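Local coordinates for molybdenum cofactor carrier protein (Chlamydomonas reinhardtii, PDB 2IZ6), which binds and carries the molybdenum cofactor, probably holding it in a protected form until it can be passed to molybdenum enzymes, at the interface of chains A and B and the interface of chains A and C. Sequence-based numbering; all coordinates share one arbitrary frame. Chains: chain A/B/C, Molybdenum cofactor carrier protein.

Contact 1: the interface of chains A and B. Residues chain A 92-94, 104, 107; chain B 92-94, 104, 107.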
loop_
_atom_site.group_PDB
_atom_site.type_symbol
_atom_site.label_atom_id
_atom_site.label_comp_id
_atom_site.label_asym_id
_atom_site.label_seq_id
_atom_site.Cartn_x
_atom_site.Cartn_y
_atom_site.Cartn_z
ATOM N N ILE A 92 11.404 -9.821 -2.965
ATOM C CA ILE A 92 10.031 -9.530 -2.567
ATOM C C ILE A 92 9.590 -8.317 -3.395
ATOM O O ILE A 92 10.184 -7.245 -3.318
ATOM C CB ILE A 92 9.894 -9.275 -1.041
ATOM C CG1 ILE A 92 10.260 -10.516 -0.230
ATOM C CG2 ILE A 92 8.496 -8.793 -0.701
ATOM C CD1 ILE A 92 9.357 -11.709 -0.407
ATOM N N VAL A 93 8.538 -8.494 -4.170
ATOM C CA VAL A 93 8.039 -7.456 -5.077
ATOM C C VAL A 93 6.696 -6.973 -4.542
ATOM O O VAL A 93 5.760 -7.748 -4.505
ATOM C CB VAL A 93 7.861 -8.010 -6.479
ATOM C CG1 VAL A 93 7.427 -6.883 -7.458
ATOM C CG2 VAL A 93 9.091 -8.574 -6.998
ATOM N N THR A 94 6.611 -5.686 -4.125
ATOM C CA THR A 94 5.508 -5.173 -3.263
ATOM C C THR A 94 4.337 -4.671 -4.084
ATOM O O THR A 94 3.190 -4.639 -3.587
ATOM C CB THR A 94 5.935 -3.961 -2.397
ATOM O OG1 THR A 94 6.346 -2.918 -3.286
ATOM C CG2 THR A 94 7.083 -4.293 -1.422
ATOM N N ASN A 104 9.340 -3.481 3.428
ATOM C CA ASN A 104 8.618 -4.228 4.452
ATOM C C ASN A 104 9.386 -4.280 5.807
ATOM O O ASN A 104 9.475 -5.307 6.505
ATOM C CB ASN A 104 8.271 -5.655 3.912
ATOM C CG ASN A 104 7.156 -5.620 2.833
ATOM O OD1 ASN A 104 6.400 -4.679 2.710
ATOM N ND2 ASN A 104 7.053 -6.669 2.083
ATOM N N SER A 107 9.003 -6.196 9.282
ATOM C CA SER A 107 9.416 -7.555 9.360
ATOM C C SER A 107 10.699 -7.695 10.169
ATOM O O SER A 107 11.008 -8.772 10.625
ATOM C CB SER A 107 9.684 -8.109 7.959
ATOM O OG SER A 107 8.617 -7.788 7.045
ATOM N N ILE B 92 6.969 -11.945 6.637
ATOM C CA ILE B 92 7.001 -10.647 5.972
ATOM C C ILE B 92 5.770 -9.878 6.466
ATOM O O ILE B 92 4.635 -10.310 6.280
ATOM C CB ILE B 92 7.028 -10.772 4.423
ATOM C CG1 ILE B 92 8.298 -11.468 3.940
ATOM C CG2 ILE B 92 6.871 -9.411 3.772
ATOM C CD1 ILE B 92 9.590 -10.736 4.194
ATOM N N VAL B 93 6.005 -8.734 7.077
ATOM C CA VAL B 93 4.940 -7.920 7.672
ATOM C C VAL B 93 4.804 -6.650 6.841
ATOM O O VAL B 93 5.731 -5.865 6.802
ATOM C CB VAL B 93 5.281 -7.558 9.106
ATOM C CG1 VAL B 93 4.107 -6.780 9.763
ATOM C CG2 VAL B 93 5.520 -8.734 9.919
ATOM N N THR B 94 3.639 -6.456 6.174
ATOM C CA THR B 94 3.483 -5.478 5.060
ATOM C C THR B 94 3.074 -4.108 5.565
ATOM O O THR B 94 3.333 -3.088 4.891
ATOM C CB THR B 94 2.372 -5.880 4.057
ATOM O OG1 THR B 94 1.140 -5.951 4.782
ATOM C CG2 THR B 94 2.645 -7.231 3.366
ATOM N N ASN B 104 2.242 -10.239 -1.113
ATOM C CA ASN B 104 3.265 -9.848 -2.077
ATOM C C ASN B 104 3.397 -10.864 -3.252
ATOM O O ASN B 104 4.491 -11.238 -3.714
ATOM C CB ASN B 104 4.623 -9.619 -1.335
ATOM C CG ASN B 104 4.615 -8.324 -0.480
ATOM O OD1 ASN B 104 3.819 -7.428 -0.667
ATOM N ND2 ASN B 104 5.529 -8.235 0.432
ATOM N N SER B 107 5.893 -11.450 -6.304
ATOM C CA SER B 107 7.150 -12.069 -6.049
ATOM C C SER B 107 7.185 -13.490 -6.594
ATOM O O SER B 107 8.247 -14.039 -6.776
ATOM C CB SER B 107 7.409 -12.140 -4.542
ATOM O OG SER B 107 7.142 -10.880 -3.895
HETATM O O HOH W 1 4.091 -4.843 0.821
#
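The flat side-chain amides of A:Asn104 and B:Asn104 meet tip to tip, their planes only 1° apart. On one face of the A:Asn104 amide, tilted out toward its nitrogen, lies the methyl CG2 of B:Ile92, 3.2 Å from ND2. From the other side, lower and closer to the amide edge, comes CG2 of A:Ile92, 3.8 Å from ND2 of A:Asn104 in its own chain, so the amide tip sits between two isoleucine methyls. Beside the amide oxygens, one water bridges the subunits, 3.0 Å from OD1 of A:Asn104 and equally near OD1 of B:Asn104. As modelled, ND2 of A:Asn104 stands 2.7 Å from ND2 of B:Asn104, a pairing of two donors that is doubtful; a swap of nitrogen and oxygen in one amide would be a likely remedy, making it a hydrogen bond at the cost of exact symmetry.

Flanking this centre is a clearer polar lock that illustrates how a side-chain hydroxyl can serve both chains. The backbone N of A:Val93 donates to the hydroxyl OG of B:Ser107 at 2.8 Å, nearly straight at 173°. That hydroxyl in turn donates to the carbonyl O of B:Asn104 at 2.7 Å, in the carbonyl plane. With chi1 at -47°, OG lies beside its own backbone N, turned toward both partners. The internal bond is likely to fix the hydroxyl's rotation, with OG accepting from the incoming N-H. The twin pair, B:Val93 and A:Ser107, repeats the arrangement. Together they tie the end of strand 90-93 to the partner's 3-10 helix 105-107, helping to hold A and B in a two-fold pair within the deposited four-copy assembly, which may reflect the biological one.

Contact 2: the interface of chains A and C. Residues chain A 116, 121, 142-143, 146-147, 150; chain C 116, 121, 143, 146-147.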
loop_
_atom_site.group_PDB
_atom_site.type_symbol
_atom_site.label_atom_id
_atom_site.label_comp_id
_atom_site.label_asym_id
_atom_site.label_seq_id
_atom_site.Cartn_x
_atom_site.Cartn_y
_atom_site.Cartn_z
ATOM N N MET A 116 21.799 8.807 5.632
ATOM C CA MET A 116 20.503 9.448 5.820
ATOM C C MET A 116 20.093 10.247 4.603
ATOM O O MET A 116 20.960 10.840 3.942
ATOM C CB MET A 116 20.572 10.400 7.005
ATOM C CG MET A 116 19.191 10.950 7.457
ATOM S SD MET A 116 17.933 9.852 7.829
ATOM C CE MET A 116 18.675 8.739 9.087
ATOM N N ALA A 121 14.847 8.502 6.191
ATOM C CA ALA A 121 14.226 9.188 7.333
ATOM C C ALA A 121 12.791 8.738 7.538
ATOM O O ALA A 121 12.344 8.571 8.687
ATOM C CB ALA A 121 14.313 10.633 7.139
ATOM N N GLU A 142 22.430 16.074 13.292
ATOM C CA GLU A 142 21.048 16.574 13.256
ATOM C C GLU A 142 20.098 15.432 13.323
ATOM O O GLU A 142 19.069 15.518 13.983
ATOM C CB GLU A 142 20.709 17.351 11.973
ATOM C CG GLU A 142 21.352 18.697 11.877
ATOM C CD GLU A 142 22.713 18.662 11.273
ATOM O OE1 GLU A 142 23.214 17.591 10.828
ATOM O OE2 GLU A 142 23.283 19.768 11.218
ATOM N N ALA A 143 20.416 14.384 12.566
ATOM C CA ALA A 143 19.590 13.214 12.536
ATOM C C ALA A 143 19.595 12.516 13.853
ATOM O O ALA A 143 18.616 12.082 14.349
ATOM C CB ALA A 143 20.078 12.261 11.457
ATOM N N PHE A 146 17.607 14.499 16.326
ATOM C CA PHE A 146 16.184 14.499 15.982
ATOM C C PHE A 146 15.492 13.159 16.318
ATOM O O PHE A 146 14.509 13.115 17.062
ATOM C CB PHE A 146 15.977 14.880 14.533
ATOM C CG PHE A 146 14.526 14.714 14.093
ATOM C CD1 PHE A 146 13.531 15.509 14.617
ATOM C CD2 PHE A 146 14.167 13.705 13.200
ATOM C CE1 PHE A 146 12.162 15.322 14.205
ATOM C CE2 PHE A 146 12.858 13.550 12.769
ATOM C CZ PHE A 146 11.877 14.315 13.280
ATOM N N PHE A 147 16.105 12.036 15.909
ATOM C CA PHE A 147 15.468 10.743 16.121
ATOM C C PHE A 147 15.513 10.424 17.572
ATOM O O PHE A 147 14.580 9.871 18.147
ATOM C CB PHE A 147 16.096 9.627 15.196
ATOM C CG PHE A 147 15.692 9.783 13.769
ATOM C CD1 PHE A 147 16.568 10.121 12.816
ATOM C CD2 PHE A 147 14.354 9.678 13.420
ATOM C CE1 PHE A 147 16.139 10.356 11.483
ATOM C CE2 PHE A 147 13.938 9.884 12.082
ATOM C CZ PHE A 147 14.809 10.236 11.176
ATOM N N LEU A 150 12.575 11.933 19.138
ATOM C CA LEU A 150 11.322 11.191 18.861
ATOM C C LEU A 150 11.090 10.062 19.816
ATOM O O LEU A 150 9.955 9.824 20.241
ATOM C CB LEU A 150 11.222 10.629 17.431
ATOM C CG LEU A 150 11.128 11.627 16.291
ATOM C CD1 LEU A 150 10.950 10.910 15.004
ATOM C CD2 LEU A 150 9.989 12.652 16.485
ATOM N N MET C 116 5.007 17.784 15.952
ATOM C CA MET C 116 5.925 16.736 15.444
ATOM C C MET C 116 5.782 15.481 16.246
ATOM O O MET C 116 5.371 15.466 17.415
ATOM C CB MET C 116 7.358 17.233 15.465
ATOM C CG MET C 116 8.393 16.340 14.725
ATOM S SD MET C 116 7.964 15.875 13.086
ATOM C CE MET C 116 7.706 17.433 12.237
ATOM N N ALA C 121 6.722 13.026 11.114
ATOM C CA ALA C 121 8.079 13.007 10.549
ATOM C C ALA C 121 8.158 12.214 9.245
ATOM O O ALA C 121 8.807 12.624 8.293
ATOM C CB ALA C 121 9.060 12.429 11.599
ATOM N N ALA C 143 13.732 19.401 14.863
ATOM C CA ALA C 143 12.974 19.071 13.683
ATOM C C ALA C 143 13.297 20.018 12.577
ATOM O O ALA C 143 13.556 19.620 11.485
ATOM C CB ALA C 143 11.480 19.092 13.981
ATOM N N PHE C 146 16.748 19.374 11.380
ATOM C CA PHE C 146 16.838 18.082 10.680
ATOM C C PHE C 146 16.201 18.122 9.285
ATOM O O PHE C 146 16.840 17.770 8.293
ATOM C CB PHE C 146 16.201 16.951 11.462
ATOM C CG PHE C 146 16.177 15.676 10.658
ATOM C CD1 PHE C 146 17.379 15.113 10.217
ATOM C CD2 PHE C 146 14.960 15.063 10.308
ATOM C CE1 PHE C 146 17.362 13.941 9.443
ATOM C CE2 PHE C 146 14.965 13.867 9.575
ATOM C CZ PHE C 146 16.178 13.344 9.117
ATOM N N PHE C 147 14.961 18.611 9.172
ATOM C CA PHE C 147 14.364 18.695 7.850
ATOM C C PHE C 147 15.063 19.615 6.921
ATOM O O PHE C 147 15.237 19.297 5.795
ATOM C CB PHE C 147 12.863 18.942 7.950
ATOM C CG PHE C 147 12.149 17.764 8.509
ATOM C CD1 PHE C 147 12.184 16.576 7.784
ATOM C CD2 PHE C 147 11.590 17.749 9.771
ATOM C CE1 PHE C 147 11.613 15.472 8.227
ATOM C CE2 PHE C 147 10.952 16.554 10.220
ATOM C CZ PHE C 147 11.024 15.419 9.411
#
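No polar atom is gripped where A:Phe146 and C:Phe146 meet, and no nitrogen or oxygen of one chain comes within bonding distance of the other in this patch. It is a worked example of a contact made by apolar packing without a polar bond, centred on two copies of helix 141-150 related by a two-fold axis. The two phenylalanine side chains cross at about a right angle and touch along CB, CG, CD2 and CE2, most closely where CD2 of A:Phe146 stands 3.3 Å from CD2 of C:Phe146, which is tight packing for two ring carbons. Each ring is put there by a first torsion that sets CG anti to the backbone N (chi1 173° in chain A), sending it away from its own helix and into the partner.

Once across, the A:Phe146 ring is held around its rim. CD1 lies against CA of C:Ala143 at 3.7 Å, where the small residue lets the ring rest close to the helix backbone. At the ring edge, in its plane, come the methyl CB of C:Ala121, 3.8 Å from CZ, and CG of C:Met116, 3.9 Å from CE1. The rings of A:Phe146 and C:Phe147 stand edge-to-face at 68°, CZ of A:Phe146 approaching CE2 of C:Phe147. An alanine in place of A:Phe146 would probably open a gap between the helices, leave C:Phe146 without its ring partner and strip C:Ala121 and C:Ala143 of much of their packing across the contact.

Second-shell packing keeps the ring in position: CG of A:Leu150 lies over one face of the A:Phe146 ring, offset toward the rim, while CD2 of A:Phe146 sits 3.9 Å above the centre of the A:Phe147 ring. A:Leu150 also reaches the other chain, where its methyl CD1 lies 4.2 Å from CB of C:Ala121.

Chain A takes part in contact 1 and contact 2, whose C-alpha centres lie about 26 Å apart and which have no residue in common. Contact 1 draws on strand 90-93 and the 3-10 helix 105-107, contact 2 on helices 118-129 and 141-150, with adjoining loop residues; strand 110-114 runs between them in sequence. The two also differ in chemistry, one pairing hydrogen bonds with water, the other relying on apolar packing. Because they occupy separate surfaces, one subunit can engage two neighbours at once, and the two-fold symmetry of each is consistent with the four copies of the deposited assembly, although the structure alone does not prove that tetramer.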